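Long-range contacts in thiamin pyrophosphokinase family protein (Enterococcus faecalis, PDB 3MEL), which probably catalyses the transfer of pyrophosphate from ATP to thiamine, giving thiamine diphosphate, with magnesium as cofactor: residues A[6-11]-A[99-104]; A[31-36]-A[48-53]; A[111-116]-A[135-140]; A[156-161]-A[206-211]; A[165-170]-A[179-184]. One frame throughout, in Å; residues are numbered along the deposited sequence.

Contact 1 of 5, residues A[6-11]-A[99-104]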
# COMPACT_ATOMS: atom_id res chain seq x y z
N LEU A 6 14.82 -6.37 -10.70
CA LEU A 6 13.86 -5.78 -11.65
C LEU A 6 13.59 -4.30 -11.36
O LEU A 6 13.48 -3.92 -10.22
CB LEU A 6 12.55 -6.57 -11.65
CG LEU A 6 12.65 -8.07 -11.93
CD1 LEU A 6 13.15 -8.79 -10.68
CD2 LEU A 6 11.33 -8.66 -12.39
N VAL A 7 13.48 -3.48 -12.40
CA VAL A 7 13.35 -2.03 -12.20
C VAL A 7 12.12 -1.40 -12.89
O VAL A 7 12.09 -1.21 -14.10
CB VAL A 7 14.64 -1.30 -12.66
CG1 VAL A 7 14.59 0.15 -12.27
CG2 VAL A 7 15.87 -1.99 -12.07
N ALA A 8 11.10 -1.10 -12.10
CA ALA A 8 9.95 -0.36 -12.58
C ALA A 8 10.33 1.11 -12.77
O ALA A 8 11.49 1.49 -12.58
CB ALA A 8 8.81 -0.48 -11.62
N GLY A 9 9.35 1.93 -13.14
CA GLY A 9 9.62 3.27 -13.60
C GLY A 9 9.65 4.32 -12.52
O GLY A 9 9.66 5.52 -12.80
N GLY A 10 9.66 3.87 -11.28
CA GLY A 10 9.65 4.77 -10.15
C GLY A 10 10.82 5.72 -10.22
O GLY A 10 11.77 5.47 -10.96
N ASN A 11 10.76 6.81 -9.47
CA ASN A 11 11.92 7.66 -9.31
C ASN A 11 12.99 6.88 -8.54
O ASN A 11 12.71 6.31 -7.47
CB ASN A 11 11.56 8.96 -8.59
CG ASN A 11 12.79 9.82 -8.30
OD1 ASN A 11 13.90 9.52 -8.74
ND2 ASN A 11 12.59 10.91 -7.57
N ILE A 99 12.49 -3.31 -7.50
CA ILE A 99 12.57 -1.93 -7.06
C ILE A 99 11.93 -0.98 -8.08
O ILE A 99 11.70 -1.34 -9.23
CB ILE A 99 14.01 -1.50 -6.76
CG1 ILE A 99 14.80 -1.34 -8.06
CG2 ILE A 99 14.67 -2.50 -5.81
CD1 ILE A 99 16.11 -0.61 -7.92
N GLY A 100 11.61 0.24 -7.63
CA GLY A 100 11.10 1.28 -8.49
C GLY A 100 9.63 1.15 -8.69
O GLY A 100 9.06 1.82 -9.54
N ALA A 101 9.00 0.25 -7.94
CA ALA A 101 7.54 0.11 -7.98
C ALA A 101 6.94 1.12 -7.01
O ALA A 101 6.17 0.76 -6.11
CB ALA A 101 7.11 -1.30 -7.63
N THR A 102 7.30 2.39 -7.22
CA THR A 102 7.08 3.49 -6.27
C THR A 102 6.25 4.65 -6.88
O THR A 102 6.06 5.69 -6.24
CB THR A 102 8.44 4.04 -5.67
OG1 THR A 102 9.27 4.60 -6.70
CG2 THR A 102 9.20 2.94 -4.95
N GLY A 103 5.76 4.45 -8.09
CA GLY A 103 5.01 5.48 -8.78
C GLY A 103 3.94 6.24 -8.00
O GLY A 103 3.56 7.35 -8.39
N GLY A 104 3.43 5.64 -6.91
CA GLY A 104 2.44 6.31 -6.07
C GLY A 104 0.98 5.89 -6.20
O GLY A 104 0.14 6.27 -5.39

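Contact 2 of 5, residues A[31-36]-A[48-53]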
# COMPACT_ATOMS: atom_id res chain seq x y z
N ARG A 31 9.87 2.31 -18.31
CA ARG A 31 10.74 3.44 -18.09
C ARG A 31 11.89 3.11 -17.11
O ARG A 31 12.88 3.84 -17.01
CB ARG A 31 9.88 4.62 -17.62
CG ARG A 31 10.58 5.93 -17.69
CD ARG A 31 9.71 7.07 -18.18
NE ARG A 31 10.59 8.22 -18.36
CZ ARG A 31 11.17 8.53 -19.51
NH1 ARG A 31 10.91 7.82 -20.59
NH2 ARG A 31 12.00 9.57 -19.58
N GLY A 32 11.75 2.00 -16.40
CA GLY A 32 12.82 1.51 -15.55
C GLY A 32 14.05 1.08 -16.33
O GLY A 32 15.16 1.04 -15.78
N CYS A 33 13.85 0.74 -17.60
CA CYS A 33 14.94 0.44 -18.52
C CYS A 33 15.90 1.63 -18.66
O CYS A 33 17.11 1.44 -18.67
CB CYS A 33 14.40 0.04 -19.89
SG CYS A 33 13.50 -1.54 -19.99
N LEU A 34 15.37 2.84 -18.76
CA LEU A 34 16.22 4.02 -18.85
C LEU A 34 16.93 4.32 -17.53
O LEU A 34 18.11 4.70 -17.51
CB LEU A 34 15.41 5.24 -19.28
CG LEU A 34 14.64 5.04 -20.59
CD1 LEU A 34 13.44 5.99 -20.70
CD2 LEU A 34 15.58 5.13 -21.80
N HIS A 35 16.21 4.13 -16.42
CA HIS A 35 16.76 4.37 -15.09
C HIS A 35 18.00 3.52 -14.80
O HIS A 35 18.96 3.98 -14.17
CB HIS A 35 15.68 4.20 -14.03
CG HIS A 35 14.58 5.21 -14.14
ND1 HIS A 35 13.37 5.08 -13.49
CD2 HIS A 35 14.50 6.36 -14.85
CE1 HIS A 35 12.60 6.11 -13.78
NE2 HIS A 35 13.26 6.90 -14.61
N LEU A 36 17.98 2.27 -15.25
CA LEU A 36 19.13 1.39 -15.17
C LEU A 36 20.33 1.94 -15.95
O LEU A 36 21.45 1.95 -15.44
CB LEU A 36 18.76 0.01 -15.70
CG LEU A 36 18.32 -1.06 -14.72
CD1 LEU A 36 17.96 -2.32 -15.47
CD2 LEU A 36 19.40 -1.34 -13.69
N GLY A 48 7.72 -4.52 -21.26
CA GLY A 48 6.67 -3.52 -21.21
C GLY A 48 6.08 -3.23 -22.56
O GLY A 48 6.32 -3.95 -23.51
N ASP A 49 5.28 -2.18 -22.65
CA ASP A 49 4.68 -1.77 -23.90
C ASP A 49 5.39 -0.50 -24.32
O ASP A 49 5.30 -0.04 -25.45
CB ASP A 49 3.18 -1.54 -23.73
CG ASP A 49 2.83 -0.85 -22.43
OD1 ASP A 49 3.27 0.31 -22.25
OD2 ASP A 49 2.12 -1.44 -21.60
N PHE A 50 6.11 0.05 -23.36
CA PHE A 50 7.02 1.16 -23.59
C PHE A 50 6.31 2.39 -24.12
O PHE A 50 6.93 3.23 -24.76
CB PHE A 50 8.17 0.74 -24.52
CG PHE A 50 9.04 -0.35 -23.95
CD1 PHE A 50 10.03 -0.06 -23.04
CD2 PHE A 50 8.84 -1.67 -24.31
CE1 PHE A 50 10.81 -1.06 -22.51
CE2 PHE A 50 9.62 -2.67 -23.77
CZ PHE A 50 10.60 -2.37 -22.87
N ASP A 51 5.02 2.51 -23.82
CA ASP A 51 4.24 3.67 -24.24
C ASP A 51 4.65 4.92 -23.49
O ASP A 51 4.44 6.05 -23.94
CB ASP A 51 2.72 3.41 -24.15
CG ASP A 51 2.23 3.13 -22.71
OD1 ASP A 51 3.02 3.26 -21.73
OD2 ASP A 51 1.03 2.77 -22.56
N SER A 52 5.26 4.75 -22.33
CA SER A 52 5.73 5.91 -21.61
C SER A 52 7.00 6.50 -22.28
O SER A 52 7.37 7.64 -22.02
CB SER A 52 5.93 5.55 -20.13
OG SER A 52 7.29 5.54 -19.77
N LEU A 53 7.64 5.73 -23.16
CA LEU A 53 8.90 6.16 -23.78
C LEU A 53 8.80 6.87 -25.13
O LEU A 53 7.97 6.52 -25.97
CB LEU A 53 9.87 4.97 -23.91
CG LEU A 53 10.46 4.33 -22.66
CD1 LEU A 53 9.39 3.57 -21.91
CD2 LEU A 53 11.60 3.41 -23.05

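Contact 3 of 5, residues A[111-116]-A[135-140]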
# COMPACT_ATOMS: atom_id res chain seq x y z
N ALA A 111 -1.59 -4.18 -6.56
CA ALA A 111 -1.34 -5.08 -7.68
C ALA A 111 -0.05 -5.84 -7.39
O ALA A 111 -0.00 -7.06 -7.53
CB ALA A 111 -1.21 -4.28 -8.96
N ASN A 112 0.97 -5.10 -6.97
CA ASN A 112 2.28 -5.65 -6.66
C ASN A 112 2.28 -6.50 -5.39
O ASN A 112 2.72 -7.64 -5.38
CB ASN A 112 3.31 -4.52 -6.54
CG ASN A 112 3.72 -3.91 -7.90
OD1 ASN A 112 3.59 -4.54 -8.95
ND2 ASN A 112 4.25 -2.69 -7.86
N LEU A 113 1.77 -5.93 -4.31
CA LEU A 113 1.70 -6.58 -3.01
C LEU A 113 0.96 -7.92 -2.95
O LEU A 113 1.07 -8.64 -1.97
CB LEU A 113 1.03 -5.60 -2.05
CG LEU A 113 0.96 -5.96 -0.58
CD1 LEU A 113 2.37 -6.09 -0.05
CD2 LEU A 113 0.20 -4.88 0.16
N TRP A 114 0.16 -8.24 -3.96
CA TRP A 114 -0.60 -9.48 -3.95
C TRP A 114 -0.05 -10.44 -5.00
O TRP A 114 -0.69 -11.43 -5.35
CB TRP A 114 -2.09 -9.21 -4.21
CG TRP A 114 -2.86 -8.45 -3.12
CD1 TRP A 114 -2.64 -8.46 -1.76
CD2 TRP A 114 -3.99 -7.58 -3.32
NE1 TRP A 114 -3.54 -7.64 -1.11
CE2 TRP A 114 -4.38 -7.09 -2.05
CE3 TRP A 114 -4.70 -7.15 -4.45
CZ2 TRP A 114 -5.44 -6.20 -1.89
CZ3 TRP A 114 -5.75 -6.27 -4.29
CH2 TRP A 114 -6.12 -5.81 -3.02
N LEU A 115 1.13 -10.14 -5.52
CA LEU A 115 1.78 -10.99 -6.53
C LEU A 115 1.82 -12.48 -6.17
O LEU A 115 1.28 -13.30 -6.91
CB LEU A 115 3.16 -10.45 -6.89
CG LEU A 115 3.09 -9.34 -7.95
CD1 LEU A 115 4.32 -8.48 -7.98
CD2 LEU A 115 2.84 -9.93 -9.31
N PRO A 116 2.44 -12.84 -5.03
CA PRO A 116 2.48 -14.22 -4.51
C PRO A 116 1.14 -14.96 -4.53
O PRO A 116 1.13 -16.18 -4.56
CB PRO A 116 2.90 -14.03 -3.05
CG PRO A 116 2.83 -12.55 -2.79
CD PRO A 116 3.13 -11.93 -4.10
N ASN A 135 11.34 0.74 2.54
CA ASN A 135 10.59 -0.49 2.78
C ASN A 135 11.22 -1.70 2.17
O ASN A 135 11.85 -1.61 1.11
CB ASN A 135 9.15 -0.36 2.28
CG ASN A 135 8.33 0.57 3.13
OD1 ASN A 135 7.89 0.20 4.21
ND2 ASN A 135 8.15 1.80 2.66
N SER A 136 11.05 -2.83 2.83
CA SER A 136 11.53 -4.08 2.28
C SER A 136 10.59 -5.20 2.65
O SER A 136 10.38 -5.48 3.84
CB SER A 136 12.93 -4.39 2.80
OG SER A 136 13.30 -5.71 2.44
N ILE A 137 10.04 -5.86 1.62
CA ILE A 137 8.92 -6.77 1.80
C ILE A 137 9.25 -8.21 1.40
O ILE A 137 9.76 -8.47 0.32
CB ILE A 137 7.70 -6.27 0.99
CG1 ILE A 137 7.36 -4.83 1.40
CG2 ILE A 137 6.49 -7.16 1.22
CD1 ILE A 137 6.35 -4.13 0.52
N GLN A 138 8.94 -9.15 2.29
CA GLN A 138 9.16 -10.57 2.04
C GLN A 138 7.86 -11.32 2.27
O GLN A 138 7.08 -10.93 3.13
CB GLN A 138 10.22 -11.12 2.99
CG GLN A 138 11.62 -11.18 2.42
CD GLN A 138 12.52 -12.15 3.18
OE1 GLN A 138 12.93 -11.87 4.31
NE2 GLN A 138 12.81 -13.29 2.58
N TYR A 139 7.64 -12.41 1.54
CA TYR A 139 6.39 -13.16 1.69
C TYR A 139 6.58 -14.52 2.33
O TYR A 139 7.59 -15.18 2.11
CB TYR A 139 5.64 -13.31 0.36
CG TYR A 139 5.24 -11.98 -0.22
CD1 TYR A 139 4.07 -11.35 0.18
CD2 TYR A 139 6.03 -11.35 -1.16
CE1 TYR A 139 3.70 -10.13 -0.35
CE2 TYR A 139 5.67 -10.14 -1.69
CZ TYR A 139 4.52 -9.54 -1.28
OH TYR A 139 4.20 -8.33 -1.82
N TYR A 140 5.60 -14.92 3.14
CA TYR A 140 5.65 -16.21 3.81
C TYR A 140 4.34 -16.98 3.75
O TYR A 140 3.28 -16.42 4.00
CB TYR A 140 6.06 -16.03 5.27
CG TYR A 140 7.48 -15.60 5.45
CD1 TYR A 140 8.51 -16.52 5.52
CD2 TYR A 140 7.81 -14.26 5.57
CE1 TYR A 140 9.80 -16.13 5.68
CE2 TYR A 140 9.11 -13.85 5.73
CZ TYR A 140 10.10 -14.79 5.79
OH TYR A 140 11.41 -14.38 5.97

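Contact 4 of 5, residues A[156-161]-A[206-211]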
# COMPACT_ATOMS: atom_id res chain seq x y z
N LEU A 156 9.80 -3.54 12.30
CA LEU A 156 9.41 -4.86 11.82
C LEU A 156 7.88 -4.95 11.81
O LEU A 156 7.21 -4.39 12.67
CB LEU A 156 10.02 -5.93 12.73
CG LEU A 156 9.67 -7.41 12.51
CD1 LEU A 156 10.06 -7.92 11.10
CD2 LEU A 156 10.29 -8.28 13.59
N ALA A 157 7.32 -5.64 10.83
CA ALA A 157 5.87 -5.69 10.74
C ALA A 157 5.42 -7.03 10.23
O ALA A 157 6.03 -7.63 9.33
CB ALA A 157 5.38 -4.60 9.84
N TYR A 158 4.36 -7.54 10.84
CA TYR A 158 3.69 -8.71 10.30
C TYR A 158 2.34 -8.29 9.75
O TYR A 158 1.39 -8.00 10.49
CB TYR A 158 3.57 -9.80 11.36
CG TYR A 158 4.92 -10.31 11.80
CD1 TYR A 158 5.51 -11.41 11.18
CD2 TYR A 158 5.62 -9.69 12.83
CE1 TYR A 158 6.76 -11.86 11.58
CE2 TYR A 158 6.83 -10.13 13.23
CZ TYR A 158 7.41 -11.22 12.61
OH TYR A 158 8.64 -11.65 13.03
N CYS A 159 2.30 -8.21 8.43
CA CYS A 159 1.11 -7.79 7.71
C CYS A 159 0.42 -9.04 7.20
O CYS A 159 0.93 -9.72 6.33
CB CYS A 159 1.54 -6.88 6.57
SG CYS A 159 2.41 -5.42 7.16
N CYS A 160 -0.71 -9.38 7.81
CA CYS A 160 -1.45 -10.56 7.41
C CYS A 160 -2.35 -10.22 6.24
O CYS A 160 -3.31 -9.46 6.39
CB CYS A 160 -2.30 -11.07 8.57
SG CYS A 160 -1.31 -11.43 10.03
N LEU A 161 -2.04 -10.76 5.07
CA LEU A 161 -2.77 -10.39 3.88
C LEU A 161 -4.14 -11.08 3.85
O LEU A 161 -5.09 -10.63 3.17
CB LEU A 161 -1.96 -10.73 2.64
CG LEU A 161 -0.60 -10.03 2.62
CD1 LEU A 161 0.21 -10.50 1.42
CD2 LEU A 161 -0.78 -8.51 2.64
N ILE A 206 1.46 -14.08 5.04
CA ILE A 206 1.96 -12.88 5.69
C ILE A 206 3.05 -12.24 4.86
O ILE A 206 3.83 -12.90 4.16
CB ILE A 206 2.48 -13.16 7.11
CG1 ILE A 206 1.45 -13.97 7.90
CG2 ILE A 206 2.79 -11.85 7.82
CD1 ILE A 206 1.97 -14.48 9.21
N ALA A 207 3.07 -10.92 4.94
CA ALA A 207 4.09 -10.14 4.29
C ALA A 207 4.91 -9.56 5.41
O ALA A 207 4.46 -8.67 6.12
CB ALA A 207 3.46 -9.02 3.46
N VAL A 208 6.11 -10.08 5.61
CA VAL A 208 6.96 -9.49 6.61
C VAL A 208 7.52 -8.22 6.01
O VAL A 208 8.05 -8.24 4.89
CB VAL A 208 8.07 -10.46 7.02
CG1 VAL A 208 9.10 -9.76 7.88
CG2 VAL A 208 7.46 -11.65 7.75
N ILE A 209 7.39 -7.10 6.72
CA ILE A 209 7.88 -5.82 6.22
C ILE A 209 8.85 -5.15 7.18
O ILE A 209 8.53 -4.98 8.35
CB ILE A 209 6.73 -4.83 5.90
CG1 ILE A 209 5.88 -5.33 4.73
CG2 ILE A 209 7.28 -3.44 5.59
CD1 ILE A 209 4.71 -4.43 4.41
N GLN A 210 10.02 -4.76 6.68
CA GLN A 210 10.98 -3.98 7.47
C GLN A 210 11.11 -2.59 6.88
O GLN A 210 11.25 -2.44 5.68
CB GLN A 210 12.34 -4.67 7.51
CG GLN A 210 12.34 -6.03 8.21
CD GLN A 210 13.75 -6.58 8.42
OE1 GLN A 210 14.02 -7.74 8.13
NE2 GLN A 210 14.65 -5.74 8.94
N SER A 211 11.09 -1.57 7.74
CA SER A 211 10.93 -0.20 7.27
C SER A 211 11.73 0.75 8.15
O SER A 211 12.29 0.32 9.15
CB SER A 211 9.45 0.18 7.29
OG SER A 211 8.81 -0.19 8.52

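Contact 5 of 5, residues A[165-170]-A[179-184]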
# COMPACT_ATOMS: atom_id res chain seq x y z
N GLU A 165 -3.97 -17.96 11.05
CA GLU A 165 -4.27 -18.80 12.20
C GLU A 165 -3.04 -19.18 13.01
O GLU A 165 -1.98 -19.49 12.45
CB GLU A 165 -5.00 -20.06 11.76
CG GLU A 165 -6.50 -19.89 11.63
CD GLU A 165 -7.17 -21.17 11.18
OE1 GLU A 165 -6.44 -22.16 10.93
OE2 GLU A 165 -8.43 -21.19 11.07
N ASN A 166 -3.19 -19.18 14.34
CA ASN A 166 -2.14 -19.60 15.27
C ASN A 166 -0.85 -18.85 14.99
O ASN A 166 0.16 -19.45 14.64
CB ASN A 166 -1.93 -21.12 15.20
CG ASN A 166 -1.05 -21.65 16.32
OD1 ASN A 166 -1.06 -21.15 17.45
ND2 ASN A 166 -0.27 -22.68 16.00
N LEU A 167 -0.89 -17.53 15.13
CA LEU A 167 0.29 -16.72 14.84
C LEU A 167 1.11 -16.47 16.10
O LEU A 167 0.72 -15.65 16.95
CB LEU A 167 -0.10 -15.39 14.19
CG LEU A 167 1.05 -14.40 13.99
CD1 LEU A 167 2.19 -15.05 13.27
CD2 LEU A 167 0.59 -13.17 13.27
N THR A 168 2.23 -17.18 16.23
CA THR A 168 3.15 -17.00 17.35
C THR A 168 4.35 -16.24 16.83
O THR A 168 4.78 -16.45 15.70
CB THR A 168 3.61 -18.34 17.95
OG1 THR A 168 2.49 -19.13 18.34
CG2 THR A 168 4.49 -18.11 19.16
N LEU A 169 4.92 -15.38 17.64
CA LEU A 169 5.90 -14.44 17.14
C LEU A 169 6.82 -14.01 18.30
O LEU A 169 6.37 -13.36 19.24
CB LEU A 169 5.13 -13.30 16.48
CG LEU A 169 5.47 -11.82 16.30
CD1 LEU A 169 4.29 -11.13 15.66
CD2 LEU A 169 5.80 -11.15 17.61
N ARG A 170 8.09 -14.40 18.24
CA ARG A 170 9.04 -14.14 19.32
C ARG A 170 10.23 -13.26 18.93
O ARG A 170 10.33 -12.78 17.80
CB ARG A 170 9.58 -15.45 19.91
CG ARG A 170 8.55 -16.29 20.66
CD ARG A 170 8.18 -15.69 22.02
NE ARG A 170 7.09 -16.45 22.64
CZ ARG A 170 5.82 -16.07 22.64
NH1 ARG A 170 5.46 -14.93 22.06
NH2 ARG A 170 4.89 -16.83 23.22
N GLN A 179 -2.00 -16.57 18.25
CA GLN A 179 -2.97 -15.56 17.87
C GLN A 179 -3.79 -15.94 16.64
O GLN A 179 -3.22 -16.25 15.59
CB GLN A 179 -2.24 -14.26 17.56
CG GLN A 179 -3.14 -13.10 17.25
CD GLN A 179 -3.98 -12.74 18.44
OE1 GLN A 179 -3.50 -12.11 19.38
NE2 GLN A 179 -5.25 -13.14 18.43
N ASP A 180 -5.11 -15.91 16.76
CA ASP A 180 -5.94 -16.00 15.56
C ASP A 180 -6.19 -14.59 15.05
O ASP A 180 -6.43 -13.67 15.83
CB ASP A 180 -7.25 -16.75 15.82
CG ASP A 180 -7.09 -18.26 15.73
OD1 ASP A 180 -5.95 -18.73 15.55
OD2 ASP A 180 -8.11 -18.98 15.85
N VAL A 181 -6.07 -14.43 13.74
CA VAL A 181 -6.20 -13.14 13.07
C VAL A 181 -7.32 -13.32 12.06
O VAL A 181 -7.11 -13.89 10.99
CB VAL A 181 -4.88 -12.73 12.36
CG1 VAL A 181 -5.02 -11.41 11.64
CG2 VAL A 181 -3.74 -12.64 13.35
N PRO A 182 -8.52 -12.83 12.39
CA PRO A 182 -9.79 -13.15 11.71
C PRO A 182 -9.95 -12.49 10.34
O PRO A 182 -10.80 -12.90 9.56
CB PRO A 182 -10.85 -12.59 12.68
CG PRO A 182 -10.08 -12.05 13.88
CD PRO A 182 -8.71 -11.77 13.39
N TYR A 183 -9.13 -11.49 10.05
CA TYR A 183 -9.20 -10.75 8.81
C TYR A 183 -7.88 -10.00 8.63
O TYR A 183 -7.11 -9.88 9.57
CB TYR A 183 -10.39 -9.78 8.88
CG TYR A 183 -10.41 -9.01 10.17
CD1 TYR A 183 -9.67 -7.85 10.31
CD2 TYR A 183 -11.14 -9.47 11.26
CE1 TYR A 183 -9.67 -7.15 11.49
CE2 TYR A 183 -11.14 -8.77 12.46
CZ TYR A 183 -10.40 -7.61 12.56
OH TYR A 183 -10.37 -6.89 13.72
N PRO A 184 -7.61 -9.50 7.42
CA PRO A 184 -6.38 -8.73 7.21
C PRO A 184 -6.02 -7.76 8.35
O PRO A 184 -6.81 -6.91 8.74
CB PRO A 184 -6.69 -7.96 5.92
CG PRO A 184 -7.60 -8.88 5.17
CD PRO A 184 -8.37 -9.69 6.17

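Contact 1 of 5, residues A[6-11]-A[99-104]
Leu6 and Ile99 begin the contact through their backbones. Ile99 N donates to Leu6 O at 3.0 Å. Val7 is the parallel bridge partner of Ile99, and the two side chains lie on the same face of the sheet. The chi1 of Ile99 (72°) sets CG1 between its own backbone N and carbonyl carbon. From there CG1 meets Val7 CG2 at 4.2 Å and lies 3.6 Å from Leu6 O. Trp15 touches the side chains of both Val7 and Ile99. From Ala8 on, the first segment is loop, as is the second from Gly100. Ala8 N still donates to Ile99 O at 2.9 Å. The Ala8 methyl points to the other segment, and its CB is 3.1 Å from Gly100 O. Ala8 also lies close to Thr80 of the thiamine diphosphate site. Gly10 N makes a weak bond to Gly100 O, bent to 130° at the hydrogen. The CA atoms of Gly10 and Gly100 are 4.1 Å apart. Gly10 CA also packs against Thr102 OG1 at 3.5 Å, just past Ala101, the centre of an inverse gamma turn. Asn11 turns its amide away, and its OD1 accepts from Ser13 N. Two neighbouring parallel strands thus end side by side and pass into glycine-rich loops, as is usual at the carboxyl ends of strands in an alpha/beta nucleotide-binding fold, where the active site lies.

Contact 2 of 5, residues A[31-36]-A[48-53]
Cys33 SG is anti to its carbonyl carbon (chi1 -67°) and meets the Phe50 ring, whose CG is placed in the same way (chi1 -62°). This is a sulfur-aromatic contact at the ring edge: the sulfur lies in the ring plane, with Cys33 SG 3.7 Å from Phe50 CE1. Leu34 and Leu53 reach toward each other tip to tip, with Leu34 CD1 3.9 Å from Leu53 CG. Leu53 CD1 also packs against the backbone N of Arg31 at 3.8 Å. The Arg31 side chain crosses Leu53 obliquely, and Leu53 CG lies at the edge of its guanidinium. Lower down the same side chain, Arg31 CD is 3.3 Å from Ser52 OG. The charged end of Arg31 forms a salt bridge with Glu57.

The loop 48-53 carries Asp49, a ligand of the magnesium ion together with Asp30. Asp49 OD1 accepts from Asp51 N at 3.2 Å through its anti lone pair, which makes an Asx turn. A type I turn follows from Phe50 to Leu53. The contact packs helix 32-37, with Arg31 beside it, against the loop between strand 45-48 and helix 57-64. Val61 of helix 57-64 touches Cys33, Leu34 and Leu53.

Contact 3 of 5, residues A[111-116]-A[135-140]
Helix 106-113 and the 3-10 segment after it pack here on strand 135-140 through Leu113, Pro116 and Tyr139, in the buried middle of the chain. The main feature is a CH-pi contact. Pro116 CG sits over the centre of one face of the Tyr139 ring, 3.4 Å from the centroid and 10° off the ring normal. Pro116 CD stands higher over the same face, 3.9 Å from Tyr139 CE2 and CZ. The pyrrolidine and the tyrosine side chain cross at about a right angle.

The phenol end of Tyr139 reaches the backbone of Leu113. Tyr139 OH is 3.1 Å from the carbonyl oxygen of Leu113. Leu113 CG is anti to the backbone N (chi1 -174°), which carries it toward strand 135-140. From there Leu113 CD1 meets Tyr139 OH at 3.4 Å and Ile137 CG2 at 4.4 Å, the looser part of the contact. Met205 touches both Pro116 and Tyr139, while Ile128 and Leu130 of strand 128-131 also pack on Tyr139. Leu113 packs in addition on Leu110 of the second subunit. This is helix-on-sheet packing, with a proline from the 3-10 segment beyond the helix laid on an aromatic face.

Contact 4 of 5, residues A[156-161]-A[206-211]
The Tyr158 ring has Ile206 CG2 at its edge, near the ring plane, while Val208 CG2 approaches obliquely, 3.9 Å from Tyr158 CE1. Tyr158 and Val208 lie side by side and point the same way. Phe199 meets the Tyr158 ring edge-to-face. Leu156, Cys160 and Gln210 lie on this same face of the sheet. The chi2 of Leu156 (59°) places its CD1, which meets Val208 CG1 at 3.8 Å.

The other face carries Ala157, Cys159, Ala207 and Ile209. Cys159 SG packs on Ile209 CD1 at 3.7 Å. The paired CB atoms of Cys159 and Ala207 are 4.2 Å apart. Leu161, just past the strand, brings CD1 to the Ala207 methyl.

The backbones form a continuous antiparallel ladder. Ala157 and Ile209 are a hydrogen-bonded pair. Ile209 N to Ala157 O is nearly straight at 168°, but the return bond from Ala157 N to Ile209 O is weak and bent to 117°. Cys159 and Ala207 are the second such pair. Ala207 N to Cys159 O is 2.8 Å. Cys159 N to Ala207 O is longer at 3.2 Å. Every touching residue is buried.

Strand 206-211 lies between 135-140 and 155-160 in the large mixed sheet, and 185-190 follows on the far side of 155-160. Strands 167-170 and 196-200 cover the Tyr158 face, while Asp107 of the second subunit packs on Ala157 and Cys159.

Contact 5 of 5, residues A[165-170]-A[179-184]
Leu167 and Gln179 form the tight part of a G1 beta bulge, in which Asn166 and Leu167 together face Gln179. Leu167 N donates to Gln179 O at 2.7 Å. The return bond, Gln179 N to Leu167 O, is longer at 3.2 Å. On the side-chain face of this antiparallel pair the CB atoms of Leu167 and Gln179 are 4.1 Å apart. Leu167 is buried, and its CD2 approaches Val181 CG2 at 4.4 Å. Cys160 of strand 155-160 touches both Leu167 and Val181.

The solvent side is looser and polar. Glu165 and Asp180 are exposed there, and their side chains cross with the carboxylate planes 19° apart. Their nearest charged oxygens, Glu165 OE2 and Asp180 OD2, are 5.3 Å apart and would probably repel each other mildly. The Gln179 side chain bends at chi2 (64°), and Gln179 NE2 bonds to Asp180 O at 2.9 Å. Asn166 sits at the corner where the chain turns, and its ND2 donates to Asp202. A magnesium ion lies about 3 Å from the Asn166 side chain. The positive phi of Asn166 (53°) suits the first bulge position. There Asn166 N donates to Asp180 OD1 at 3.0 Å, nearly along the carboxylate C-O bond.

In the fold
Contacts 3 and 4 are the buried ones, and they share the large mixed sheet through neighbouring strands 135-140 and 206-211. Contact 1 joins two other strands of that sheet and is partly buried. Contacts 2 and 5 are also partly buried but lie on opposite sides of the chain's centre, about 40 Å apart between centres. Contacts 1 and 2 touch beside the magnesium and thiamine diphosphate site: one is mostly backbone and glycine, the other side-chain packing around an acidic loop. Contacts 4 and 5 also touch, but contact 4 has a full ladder and contact 5 one bridge and a bulge. Contact 3 joins a helix and the 3-10 segment after it to the sheet, mainly by side chains.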